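Local structure of fatty acid synthase 1, isoform A (Drosophila melanogaster, 6FN6) at residues 712-717 / 766-771; 720-725 / 745-750; 756-761 / 773-778; 795-800 / 804-809. The protein probably makes long-chain saturated fatty acids from acetyl-CoA and malonyl-CoA with NADPH, this chain being its dehydratase, enoylreductase and ketoreductase region. All coordinates share one frame; numbering follows the deposited sequence.

Contact 1 of 4, residues 712-717 / 766-771; sequences LIHAGS and TSFEQL
F768 carries its CG between the backbone N and the carbonyl carbon (chi1 65°), while H714 sets its own CG opposite the carbonyl carbon (chi1 -82°), and the two torsions turn the rings toward each other in an edge-to-face pair. The ring centroids are 4.4 Å apart and the planes stand at 73°. H714 is the edge: its CE1 points at one face of the phenyl ring, displaced toward the rim, with F768 CE1 3.3 Å from H714 CE1 and F768 CZ close by. H714 NE2 follows at the same edge, 3.5 Å from F768 CE1. The opposite face of the phenyl ring is approached by a backbone oxygen, T766 O, again near the rim.

L712 completes the patch. Its CG lies over one face of the imidazole, 4.1 Å above the plane, and its CD2 reaches obliquely to F768 CD1 at 4.3 Å. The imidazole can turn little, because both nitrogens have hydrogen-bond partners: NE2 meets S796 OG of helix 791-797 and ND1 meets T738 OG1 of strand 734-739. A polar ring is thereby buried beside a hydrophobic one with its nitrogens satisfied.

The contact fastens the C-terminal end of strand 710-713 to helix 768-775, on the side of the sheet that L712 faces. G716, two residues beyond H714, belongs to a glycine-rich sequence between strand and helix, consistent with the dinucleotide-binding loop of the Rossmann fold in the enoylreductase domain.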
loop_
_atom_site.group_PDB
_atom_site.type_symbol
_atom_site.label_atom_id
_atom_site.label_comp_id
_atom_site.label_asym_id
_atom_site.label_seq_id
_atom_site.Cartn_x
_atom_site.Cartn_y
_atom_site.Cartn_z
ATOM N N LEU A 712 -11.311 9.301 14.371
ATOM C CA LEU A 712 -10.629 8.329 15.217
ATOM C C LEU A 712 -9.266 8.868 15.616
ATOM O O LEU A 712 -8.358 8.950 14.788
ATOM C CB LEU A 712 -10.476 6.989 14.490
ATOM C CG LEU A 712 -9.658 5.915 15.217
ATOM C CD1 LEU A 712 -10.290 5.559 16.553
ATOM C CD2 LEU A 712 -9.501 4.676 14.349
ATOM N N ILE A 713 -9.136 9.247 16.885
ATOM C CA ILE A 713 -7.878 9.758 17.419
ATOM C C ILE A 713 -7.174 8.663 18.207
ATOM O O ILE A 713 -7.570 8.345 19.331
ATOM C CB ILE A 713 -8.088 10.992 18.323
ATOM C CG1 ILE A 713 -9.072 11.985 17.697
ATOM C CG2 ILE A 713 -6.755 11.654 18.631
ATOM C CD1 ILE A 713 -8.565 12.664 16.456
ATOM N N HIS A 714 -6.133 8.084 17.623
ATOM C CA HIS A 714 -5.343 7.079 18.321
ATOM C C HIS A 714 -4.474 7.741 19.387
ATOM O O HIS A 714 -4.202 8.940 19.321
ATOM C CB HIS A 714 -4.471 6.297 17.339
ATOM C CG HIS A 714 -5.190 5.184 16.643
ATOM N ND1 HIS A 714 -6.113 4.381 17.279
ATOM C CD2 HIS A 714 -5.121 4.738 15.367
ATOM C CE1 HIS A 714 -6.579 3.489 16.425
ATOM N NE2 HIS A 714 -5.994 3.684 15.257
ATOM N N ALA A 715 -4.062 6.955 20.379
ATOM C CA ALA A 715 -3.232 7.450 21.473
ATOM C C ALA A 715 -3.890 8.649 22.140
ATOM O O ALA A 715 -3.289 9.717 22.253
ATOM C CB ALA A 715 -1.845 7.818 20.964
ATOM N N GLY A 716 -5.125 8.458 22.590
ATOM C CA GLY A 716 -5.909 9.540 23.156
ATOM C C GLY A 716 -5.226 10.302 24.273
ATOM O O GLY A 716 -5.163 11.531 24.245
ATOM N N SER A 717 -4.702 9.575 25.256
ATOM C CA SER A 717 -4.104 10.203 26.431
ATOM C C SER A 717 -2.628 10.520 26.225
ATOM O O SER A 717 -1.841 10.505 27.170
ATOM C CB SER A 717 -4.276 9.300 27.652
ATOM O OG SER A 717 -3.301 8.272 27.673
ATOM N N THR A 766 -5.625 -4.702 17.940
ATOM C CA THR A 766 -6.438 -4.264 16.807
ATOM C C THR A 766 -7.936 -4.260 17.116
ATOM O O THR A 766 -8.754 -4.022 16.226
ATOM C CB THR A 766 -6.198 -5.159 15.576
ATOM O OG1 THR A 766 -6.395 -6.535 15.933
ATOM C CG2 THR A 766 -4.798 -4.969 15.042
ATOM N N SER A 767 -8.294 -4.537 18.368
ATOM C CA SER A 767 -9.698 -4.671 18.756
ATOM C C SER A 767 -10.520 -3.437 18.396
ATOM O O SER A 767 -11.721 -3.543 18.141
ATOM C CB SER A 767 -9.814 -4.942 20.257
ATOM O OG SER A 767 -9.538 -3.775 21.011
ATOM N N PHE A 768 -9.876 -2.276 18.357
ATOM C CA PHE A 768 -10.587 -1.025 18.116
ATOM C C PHE A 768 -11.275 -1.012 16.752
ATOM O O PHE A 768 -12.231 -0.266 16.540
ATOM C CB PHE A 768 -9.635 0.168 18.235
ATOM C CG PHE A 768 -8.551 0.193 17.195
ATOM C CD1 PHE A 768 -8.789 0.716 15.934
ATOM C CD2 PHE A 768 -7.289 -0.296 17.485
ATOM C CE1 PHE A 768 -7.791 0.740 14.980
ATOM C CE2 PHE A 768 -6.285 -0.272 16.536
ATOM C CZ PHE A 768 -6.535 0.247 15.284
ATOM N N GLU A 769 -10.792 -1.838 15.829
ATOM C CA GLU A 769 -11.408 -1.940 14.512
ATOM C C GLU A 769 -12.855 -2.413 14.631
ATOM O O GLU A 769 -13.765 -1.804 14.067
ATOM C CB GLU A 769 -10.609 -2.890 13.618
ATOM C CG GLU A 769 -11.151 -3.019 12.204
ATOM C CD GLU A 769 -10.390 -4.040 11.382
ATOM O OE1 GLU A 769 -9.229 -4.341 11.736
ATOM O OE2 GLU A 769 -10.954 -4.548 10.391
ATOM N N GLN A 770 -13.063 -3.500 15.368
ATOM C CA GLN A 770 -14.401 -4.046 15.560
ATOM C C GLN A 770 -15.273 -3.029 16.280
ATOM O O GLN A 770 -16.433 -2.834 15.924
ATOM C CB GLN A 770 -14.355 -5.356 16.351
ATOM C CG GLN A 770 -13.820 -6.549 15.570
ATOM C CD GLN A 770 -12.341 -6.435 15.271
ATOM O OE1 GLN A 770 -11.540 -6.121 16.152
ATOM N NE2 GLN A 770 -11.969 -6.687 14.022
ATOM N N LEU A 771 -14.702 -2.376 17.287
ATOM C CA LEU A 771 -15.435 -1.405 18.091
ATOM C C LEU A 771 -15.975 -0.267 17.236
ATOM O O LEU A 771 -17.149 0.094 17.336
ATOM C CB LEU A 771 -14.532 -0.845 19.192
ATOM C CG LEU A 771 -15.132 0.192 20.151
ATOM C CD1 LEU A 771 -14.463 0.092 21.513
ATOM C CD2 LEU A 771 -15.006 1.616 19.614
#

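Contact 2 of 4, residues 720-725 / 745-750; sequences VGQAAI and REFLLK
Two helices that follow one another in the Rossmann-type nucleotide-binding part of the enoylreductase, 719-731 and 742-751, are joined by strand 734-739 and meet side by side through Q722 and I725 on one and F747 and L748 on the other. The meeting is a sparse one, without hydrogen bonds across it. Q722 turns its CG opposite the carbonyl carbon (chi1 -81°) and then runs extended, which carries its amide across to the edge of the F747 ring. Q722 OE1 lies near the plane of that ring, 3.5 Å from F747 CZ, so the carbonyl oxygen faces ring C-H groups and not the pi cloud; amide and ring planes are 70° apart. Three residues further along helix 719-731, the methyl ends of two aliphatic chains meet crosswise, I725 CD1 lying 3.6 Å from L748 CD2.

Both I725 and L748 also pack on T737, so the pair sits over the intervening strand, while I889 touches Q722 and F747 at the other end. Q722 NE2 has a probable hydrogen bond to S717 O in the loop before its helix. With an alanine in place of Q722 the amide is gone, which would probably leave a gap at the F747 edge and S717 O without its likely donor. Strand, helix, strand, helix, with consecutive helices packed on one side of a parallel sheet, is the construction of a Rossmann fold, and G721 belongs to its probable GxGxxG sequence.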
loop_
_atom_site.group_PDB
_atom_site.type_symbol
_atom_site.label_atom_id
_atom_site.label_comp_id
_atom_site.label_asym_id
_atom_site.label_seq_id
_atom_site.Cartn_x
_atom_site.Cartn_y
_atom_site.Cartn_z
ATOM N N VAL A 720 -0.225 14.517 21.599
ATOM C CA VAL A 720 -0.942 14.866 20.380
ATOM C C VAL A 720 -2.411 14.470 20.500
ATOM O O VAL A 720 -3.291 15.185 20.028
ATOM C CB VAL A 720 -0.293 14.205 19.148
ATOM C CG1 VAL A 720 -0.984 14.651 17.870
ATOM C CG2 VAL A 720 1.190 14.532 19.087
ATOM N N GLY A 721 -2.669 13.320 21.116
ATOM C CA GLY A 721 -4.027 12.846 21.307
ATOM C C GLY A 721 -4.891 13.808 22.104
ATOM O O GLY A 721 -5.967 14.211 21.657
ATOM N N GLN A 722 -4.421 14.162 23.296
ATOM C CA GLN A 722 -5.128 15.097 24.164
ATOM C C GLN A 722 -5.435 16.402 23.440
ATOM O O GLN A 722 -6.543 16.931 23.534
ATOM C CB GLN A 722 -4.306 15.378 25.425
ATOM C CG GLN A 722 -4.440 14.304 26.492
ATOM C CD GLN A 722 -3.469 14.493 27.640
ATOM O OE1 GLN A 722 -3.606 15.419 28.438
ATOM N NE2 GLN A 722 -2.494 13.600 27.740
ATOM N N ALA A 723 -4.449 16.921 22.719
ATOM C CA ALA A 723 -4.634 18.159 21.976
ATOM C C ALA A 723 -5.641 17.942 20.857
ATOM O O ALA A 723 -6.465 18.810 20.577
ATOM C CB ALA A 723 -3.311 18.653 21.420
ATOM N N ALA A 724 -5.572 16.776 20.221
ATOM C CA ALA A 724 -6.477 16.443 19.129
ATOM C C ALA A 724 -7.919 16.310 19.615
ATOM O O ALA A 724 -8.839 16.854 19.005
ATOM C CB ALA A 724 -6.033 15.159 18.454
ATOM N N ILE A 725 -8.107 15.588 20.717
ATOM C CA ILE A 725 -9.439 15.359 21.271
ATOM C C ILE A 725 -10.087 16.687 21.653
ATOM O O ILE A 725 -11.267 16.910 21.396
ATOM C CB ILE A 725 -9.378 14.406 22.484
ATOM C CG1 ILE A 725 -8.860 13.031 22.055
ATOM C CG2 ILE A 725 -10.756 14.268 23.133
ATOM C CD1 ILE A 725 -8.469 12.128 23.215
ATOM N N ARG A 745 -7.353 5.218 30.379
ATOM C CA ARG A 745 -8.786 5.248 30.099
ATOM C C ARG A 745 -9.502 6.168 31.083
ATOM O O ARG A 745 -10.270 7.043 30.688
ATOM C CB ARG A 745 -9.377 3.837 30.173
ATOM C CG ARG A 745 -10.875 3.767 29.926
ATOM C CD ARG A 745 -11.413 2.371 30.204
ATOM N NE ARG A 745 -12.793 2.217 29.737
ATOM C CZ ARG A 745 -13.804 1.764 30.482
ATOM N NH1 ARG A 745 -15.019 1.677 29.960
ATOM N NH2 ARG A 745 -13.615 1.393 31.748
ATOM N N GLU A 746 -9.240 5.957 32.369
ATOM C CA GLU A 746 -9.878 6.732 33.427
ATOM C C GLU A 746 -9.606 8.229 33.293
ATOM O O GLU A 746 -10.495 9.051 33.512
ATOM C CB GLU A 746 -9.392 6.247 34.795
ATOM C CG GLU A 746 -9.966 4.910 35.234
ATOM C CD GLU A 746 -9.368 4.428 36.543
ATOM O OE1 GLU A 746 -8.193 4.755 36.815
ATOM O OE2 GLU A 746 -10.060 3.703 37.287
ATOM N N PHE A 747 -8.375 8.576 32.934
ATOM C CA PHE A 747 -7.970 9.974 32.814
ATOM C C PHE A 747 -8.764 10.726 31.744
ATOM O O PHE A 747 -9.251 11.829 31.991
ATOM C CB PHE A 747 -6.473 10.058 32.513
ATOM C CG PHE A 747 -6.021 11.411 32.046
ATOM C CD1 PHE A 747 -5.767 12.422 32.955
ATOM C CD2 PHE A 747 -5.832 11.666 30.698
ATOM C CE1 PHE A 747 -5.347 13.665 32.529
ATOM C CE2 PHE A 747 -5.411 12.908 30.267
ATOM C CZ PHE A 747 -5.165 13.908 31.184
ATOM N N LEU A 748 -8.886 10.133 30.560
ATOM C CA LEU A 748 -9.619 10.757 29.458
ATOM C C LEU A 748 -11.089 10.972 29.797
ATOM O O LEU A 748 -11.624 12.065 29.614
ATOM C CB LEU A 748 -9.519 9.900 28.194
ATOM C CG LEU A 748 -8.280 10.026 27.311
ATOM C CD1 LEU A 748 -8.360 9.016 26.182
ATOM C CD2 LEU A 748 -8.147 11.432 26.748
ATOM N N LEU A 749 -11.736 9.915 30.275
ATOM C CA LEU A 749 -13.155 9.960 30.608
ATOM C C LEU A 749 -13.477 11.162 31.492
ATOM O O LEU A 749 -14.417 11.911 31.222
ATOM C CB LEU A 749 -13.578 8.667 31.308
ATOM C CG LEU A 749 -13.846 7.461 30.400
ATOM C CD1 LEU A 749 -14.075 6.208 31.232
ATOM C CD2 LEU A 749 -15.026 7.707 29.475
ATOM N N LYS A 750 -12.687 11.336 32.545
ATOM C CA LYS A 750 -12.935 12.367 33.546
ATOM C C LYS A 750 -12.579 13.769 33.053
ATOM O O LYS A 750 -13.117 14.761 33.542
ATOM C CB LYS A 750 -12.135 12.058 34.815
ATOM C CG LYS A 750 -12.466 10.715 35.452
ATOM C CD LYS A 750 -11.408 10.300 36.462
ATOM C CE LYS A 750 -11.704 8.929 37.050
ATOM N NZ LYS A 750 -10.594 8.440 37.916
#

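Contact 3 of 4, residues 756-761 / 773-778; sequences QERNIG and LRETKG
E775 OE2 lies over one face of the R758 guanidinium, toward NH2, and the two planar groups, guanidinium and carboxylate, are turned 68° from each other instead of meeting edge on in a flat, two-pronged pair. The salt bridge joins R758 NH2 to E775 OE2 at 2.6 Å. The other carboxylate oxygen, OE1, accepts a weak hydrogen bond from R758 NE at 2.8 Å; the angle at the hydrogen is only 128°, as expected when an acceptor is offset from the direction in which the N-H points. The same OE1 is also close to R758 NH2, so charge attraction, more than directed bonding, appears to hold the groups together. Both side chains bend to make this possible, E775 at its second torsion and R758 at its third (chi3 61°), and they cross at about a right angle.

A lysine in place of E775 would probably leave R758 without its acidic mate and set a like charge against it.

Just beyond E775 helix 768-775 ends in a Schellman motif, with K777 at positive phi and G778 N bonded back to L773 O at 2.7 Å. E775 also rests on F736 of strand 734-739, and N759, at the foot of outer strand 760-762, gives its ND2 to V735 O of that same strand 734-739. The ion pair thus bridges the short 3-10 turn leading into strand 760-762 and the end of the helix that follows it, at the rim of the sheet, while L773 and R774 pack on D230 of the second subunit.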
loop_
_atom_site.group_PDB
_atom_site.type_symbol
_atom_site.label_atom_id
_atom_site.label_comp_id
_atom_site.label_asym_id
_atom_site.label_seq_id
_atom_site.Cartn_x
_atom_site.Cartn_y
_atom_site.Cartn_z
ATOM N N GLN A 756 -17.677 9.351 25.108
ATOM C CA GLN A 756 -18.427 8.134 25.403
ATOM C C GLN A 756 -17.504 6.945 25.673
ATOM O O GLN A 756 -16.570 6.700 24.911
ATOM C CB GLN A 756 -19.370 7.803 24.244
ATOM C CG GLN A 756 -20.337 8.920 23.883
ATOM C CD GLN A 756 -21.370 9.167 24.964
ATOM O OE1 GLN A 756 -21.818 8.236 25.633
ATOM N NE2 GLN A 756 -21.749 10.428 25.144
ATOM N N GLU A 757 -17.763 6.210 26.752
ATOM C CA GLU A 757 -16.995 5.004 27.060
ATOM C C GLU A 757 -17.058 4.031 25.885
ATOM O O GLU A 757 -16.096 3.317 25.599
ATOM C CB GLU A 757 -17.522 4.318 28.324
ATOM C CG GLU A 757 -17.381 5.137 29.591
ATOM C CD GLU A 757 -18.034 4.470 30.785
ATOM O OE1 GLU A 757 -18.531 3.333 30.634
ATOM O OE2 GLU A 757 -18.075 5.093 31.868
ATOM N N ARG A 758 -18.206 4.016 25.212
ATOM C CA ARG A 758 -18.412 3.202 24.017
ATOM C C ARG A 758 -17.372 3.502 22.944
ATOM O O ARG A 758 -17.090 2.664 22.088
ATOM C CB ARG A 758 -19.815 3.445 23.453
ATOM C CG ARG A 758 -20.948 2.963 24.343
ATOM C CD ARG A 758 -22.303 3.365 23.775
ATOM N NE ARG A 758 -22.556 2.803 22.449
ATOM C CZ ARG A 758 -23.068 1.597 22.223
ATOM N NH1 ARG A 758 -23.387 0.799 23.233
ATOM N NH2 ARG A 758 -23.261 1.186 20.977
ATOM N N ASN A 759 -16.813 4.707 22.993
ATOM C CA ASN A 759 -15.919 5.188 21.949
ATOM C C ASN A 759 -14.435 5.083 22.311
ATOM O O ASN A 759 -13.592 5.607 21.587
ATOM C CB ASN A 759 -16.268 6.639 21.611
ATOM C CG ASN A 759 -17.576 6.760 20.848
ATOM O OD1 ASN A 759 -18.308 5.784 20.693
ATOM N ND2 ASN A 759 -17.882 7.965 20.382
ATOM N N ILE A 760 -14.114 4.415 23.416
ATOM C CA ILE A 760 -12.716 4.236 23.813
ATOM C C ILE A 760 -12.280 2.790 23.608
ATOM O O ILE A 760 -12.703 1.894 24.337
ATOM C CB ILE A 760 -12.487 4.660 25.277
ATOM C CG1 ILE A 760 -12.932 6.110 25.485
ATOM C CG2 ILE A 760 -11.017 4.475 25.659
ATOM C CD1 ILE A 760 -12.770 6.619 26.909
ATOM N N GLY A 761 -11.398 2.580 22.639
ATOM C CA GLY A 761 -10.883 1.254 22.353
ATOM C C GLY A 761 -9.522 1.029 22.980
ATOM O O GLY A 761 -9.045 1.847 23.766
ATOM N N LEU A 773 -16.269 -0.055 13.859
ATOM C CA LEU A 773 -17.188 -0.527 12.833
ATOM C C LEU A 773 -18.548 -0.842 13.455
ATOM O O LEU A 773 -19.588 -0.625 12.833
ATOM C CB LEU A 773 -16.621 -1.759 12.125
ATOM C CG LEU A 773 -15.366 -1.535 11.273
ATOM C CD1 LEU A 773 -14.873 -2.849 10.688
ATOM C CD2 LEU A 773 -15.618 -0.529 10.158
ATOM N N ARG A 774 -18.536 -1.357 14.683
ATOM C CA ARG A 774 -19.774 -1.661 15.398
ATOM C C ARG A 774 -20.558 -0.398 15.734
ATOM O O ARG A 774 -21.777 -0.344 15.559
ATOM C CB ARG A 774 -19.484 -2.418 16.693
ATOM C CG ARG A 774 -19.921 -3.870 16.692
ATOM C CD ARG A 774 -19.877 -4.438 18.099
ATOM N NE ARG A 774 -18.506 -4.604 18.575
ATOM C CZ ARG A 774 -17.794 -5.721 18.455
ATOM N NH1 ARG A 774 -18.311 -6.797 17.871
ATOM N NH2 ARG A 774 -16.555 -5.763 18.924
ATOM N N GLU A 775 -19.846 0.612 16.222
ATOM C CA GLU A 775 -20.470 1.846 16.678
ATOM C C GLU A 775 -20.873 2.724 15.501
ATOM O O GLU A 775 -21.734 3.594 15.629
ATOM C CB GLU A 775 -19.523 2.609 17.607
ATOM C CG GLU A 775 -19.285 1.916 18.940
ATOM C CD GLU A 775 -20.556 1.778 19.754
ATOM O OE1 GLU A 775 -21.273 2.789 19.914
ATOM O OE2 GLU A 775 -20.845 0.656 20.225
ATOM N N THR A 776 -20.236 2.497 14.358
ATOM C CA THR A 776 -20.569 3.221 13.140
ATOM C C THR A 776 -21.420 2.357 12.212
ATOM O O THR A 776 -21.720 2.756 11.088
ATOM C CB THR A 776 -19.304 3.677 12.392
ATOM O OG1 THR A 776 -18.479 2.543 12.093
ATOM C CG2 THR A 776 -18.518 4.671 13.232
ATOM N N LYS A 777 -21.802 1.175 12.688
ATOM C CA LYS A 777 -22.632 0.259 11.908
ATOM C C LYS A 777 -22.027 0.013 10.527
ATOM O O LYS A 777 -22.744 -0.041 9.527
ATOM C CB LYS A 777 -24.057 0.805 11.767
ATOM C CG LYS A 777 -24.921 0.646 13.012
ATOM C CD LYS A 777 -26.348 1.105 12.744
ATOM C CE LYS A 777 -27.333 0.552 13.763
ATOM N NZ LYS A 777 -28.749 0.827 13.371
ATOM N N GLY A 778 -20.706 -0.128 10.481
ATOM C CA GLY A 778 -20.012 -0.436 9.243
ATOM C C GLY A 778 -19.675 0.787 8.409
ATOM O O GLY A 778 -18.936 0.694 7.429
#

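Contact 4 of 4, residues 795-800 / 804-809; sequences ASIRCL and GRFLEI
S796 OG is gripped by two partners, the backbone K792 O one turn back in its own helix and H714 NE2, while its CB meets the F806 ring. S796 CB lies at the ring edge, near its plane, 3.9 Å from F806 CE2. I797 comes instead over the face: its CD1 is 3.8 Å from the centroid of the F806 ring and 24° off the normal, a CH-pi contact displaced toward the rim. E808 OE1, bonded to N786 ND2, is another neighbour of the ring edge.

With CG anti to the backbone N (chi1 -160°), L800 directs CD1 and CD2 at the start of the strand, CD1 being 3.6 Å from G804 CA and 3.5 Å from R805 N. G804 has no side chain, and a CB there would probably come too near L800 CG. A type I turn, closed by L800 N to I797 O at 2.9 Å, brings L800 to this position.

F806 also meets the ring of F831, nearly parallel, and V784. Helix 791-797 packs over strand 804-808, which runs between strands 781-786 and 830-833, with helix 768-775 alongside, touching A795, S796 and C799.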
loop_
_atom_site.group_PDB
_atom_site.type_symbol
_atom_site.label_atom_id
_atom_site.label_comp_id
_atom_site.label_asym_id
_atom_site.label_seq_id
_atom_site.Cartn_x
_atom_site.Cartn_y
_atom_site.Cartn_z
ATOM N N ALA A 795 -5.390 -1.857 10.177
ATOM C CA ALA A 795 -6.665 -1.973 10.871
ATOM C C ALA A 795 -7.342 -0.609 10.931
ATOM O O ALA A 795 -8.567 -0.509 10.847
ATOM C CB ALA A 795 -6.464 -2.531 12.270
ATOM N N SER A 796 -6.534 0.438 11.065
ATOM C CA SER A 796 -7.044 1.803 11.108
ATOM C C SER A 796 -7.561 2.214 9.735
ATOM O O SER A 796 -8.501 2.998 9.622
ATOM C CB SER A 796 -5.956 2.776 11.572
ATOM O OG SER A 796 -5.450 2.418 12.848
ATOM N N ILE A 797 -6.929 1.683 8.693
ATOM C CA ILE A 797 -7.364 1.923 7.323
ATOM C C ILE A 797 -8.771 1.372 7.135
ATOM O O ILE A 797 -9.632 2.023 6.543
ATOM C CB ILE A 797 -6.371 1.300 6.316
ATOM C CG1 ILE A 797 -5.063 2.094 6.294
ATOM C CG2 ILE A 797 -6.983 1.208 4.919
ATOM C CD1 ILE A 797 -5.165 3.466 5.651
ATOM N N ARG A 798 -9.002 0.169 7.650
ATOM C CA ARG A 798 -10.298 -0.483 7.526
ATOM C C ARG A 798 -11.391 0.294 8.261
ATOM O O ARG A 798 -12.578 0.065 8.032
ATOM C CB ARG A 798 -10.228 -1.918 8.054
ATOM C CG ARG A 798 -9.259 -2.815 7.295
ATOM C CD ARG A 798 -9.218 -4.219 7.879
ATOM N NE ARG A 798 -7.910 -4.856 7.705
ATOM C CZ ARG A 798 -7.078 -5.177 8.695
ATOM N NH1 ARG A 798 -7.394 -4.941 9.965
ATOM N NH2 ARG A 798 -5.919 -5.753 8.412
ATOM N N CYS A 799 -10.993 1.199 9.152
ATOM C CA CYS A 799 -11.954 2.030 9.875
ATOM C C CYS A 799 -12.403 3.240 9.059
ATOM O O CYS A 799 -13.352 3.932 9.431
ATOM C CB CYS A 799 -11.358 2.512 11.201
ATOM S SG CYS A 799 -11.191 1.232 12.455
ATOM N N LEU A 800 -11.718 3.497 7.951
ATOM C CA LEU A 800 -12.012 4.670 7.139
ATOM C C LEU A 800 -13.252 4.469 6.270
ATOM O O LEU A 800 -13.347 3.504 5.509
ATOM C CB LEU A 800 -10.813 5.018 6.261
ATOM C CG LEU A 800 -10.765 6.451 5.725
ATOM C CD1 LEU A 800 -10.712 7.467 6.854
ATOM C CD2 LEU A 800 -9.582 6.636 4.798
ATOM N N GLY A 804 -13.338 9.362 3.319
ATOM C CA GLY A 804 -12.471 9.502 4.475
ATOM C C GLY A 804 -11.128 10.139 4.163
ATOM O O GLY A 804 -10.716 10.220 3.005
ATOM N N ARG A 805 -10.441 10.595 5.207
ATOM C CA ARG A 805 -9.149 11.255 5.044
ATOM C C ARG A 805 -8.166 10.798 6.127
ATOM O O ARG A 805 -8.284 11.176 7.293
ATOM C CB ARG A 805 -9.326 12.776 5.071
ATOM C CG ARG A 805 -10.189 13.294 3.929
ATOM C CD ARG A 805 -10.516 14.774 4.059
ATOM N NE ARG A 805 -11.295 15.091 5.254
ATOM C CZ ARG A 805 -12.574 14.774 5.425
ATOM N NH1 ARG A 805 -13.229 14.111 4.483
ATOM N NH2 ARG A 805 -13.199 15.112 6.544
ATOM N N PHE A 806 -7.195 9.984 5.724
ATOM C CA PHE A 806 -6.240 9.404 6.658
ATOM C C PHE A 806 -5.091 10.371 6.922
ATOM O O PHE A 806 -4.476 10.894 5.994
ATOM C CB PHE A 806 -5.703 8.083 6.109
ATOM C CG PHE A 806 -5.147 7.167 7.160
ATOM C CD1 PHE A 806 -3.821 7.255 7.551
ATOM C CD2 PHE A 806 -5.951 6.209 7.752
ATOM C CE1 PHE A 806 -3.311 6.405 8.514
ATOM C CE2 PHE A 806 -5.446 5.357 8.715
ATOM C CZ PHE A 806 -4.124 5.455 9.097
ATOM N N LEU A 807 -4.802 10.589 8.199
ATOM C CA LEU A 807 -3.791 11.556 8.608
ATOM C C LEU A 807 -2.682 10.864 9.388
ATOM O O LEU A 807 -2.826 10.600 10.582
ATOM C CB LEU A 807 -4.429 12.656 9.455
ATOM C CG LEU A 807 -5.688 13.285 8.856
ATOM C CD1 LEU A 807 -6.360 14.206 9.860
ATOM C CD2 LEU A 807 -5.353 14.036 7.579
ATOM N N GLU A 808 -1.578 10.566 8.710
ATOM C CA GLU A 808 -0.479 9.843 9.339
ATOM C C GLU A 808 0.506 10.815 9.982
ATOM O O GLU A 808 1.012 11.725 9.327
ATOM C CB GLU A 808 0.241 8.959 8.317
ATOM C CG GLU A 808 1.320 8.071 8.917
ATOM C CD GLU A 808 0.783 7.136 9.984
ATOM O OE1 GLU A 808 -0.282 6.527 9.760
ATOM O OE2 GLU A 808 1.422 7.013 11.049
ATOM N N ILE A 809 0.768 10.614 11.268
ATOM C CA ILE A 809 1.752 11.420 11.983
ATOM C C ILE A 809 2.820 10.526 12.611
ATOM O O ILE A 809 3.668 10.999 13.366
ATOM C CB ILE A 809 1.076 12.310 13.042
ATOM C CG1 ILE A 809 0.261 11.462 14.022
ATOM C CG2 ILE A 809 0.191 13.344 12.362
ATOM C CD1 ILE A 809 -0.230 12.229 15.230
#

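How the contacts relate
All four contacts belong to the nucleotide-binding domain of the enoylreductase, built on a six-stranded parallel sheet. Contact 1 is central: its centre is about 9 Å from that of contact 3, 11 Å from contact 4 and 12 Å from contact 2. Along the chain, contact 2 is nested within the loop closed by contact 1, contact 3 alternates with contact 1, sharing helix 768-775, and contact 4 follows. Contacts 2 and 4 are the farthest apart, about 19 Å between centres. E769 and R798 form a salt bridge between contacts 1 and 4. The contacts join elements of a Rossmann-type fold, contact 2 on one side of the sheet and contacts 1 and 4 on the other, with contact 3 at its rim.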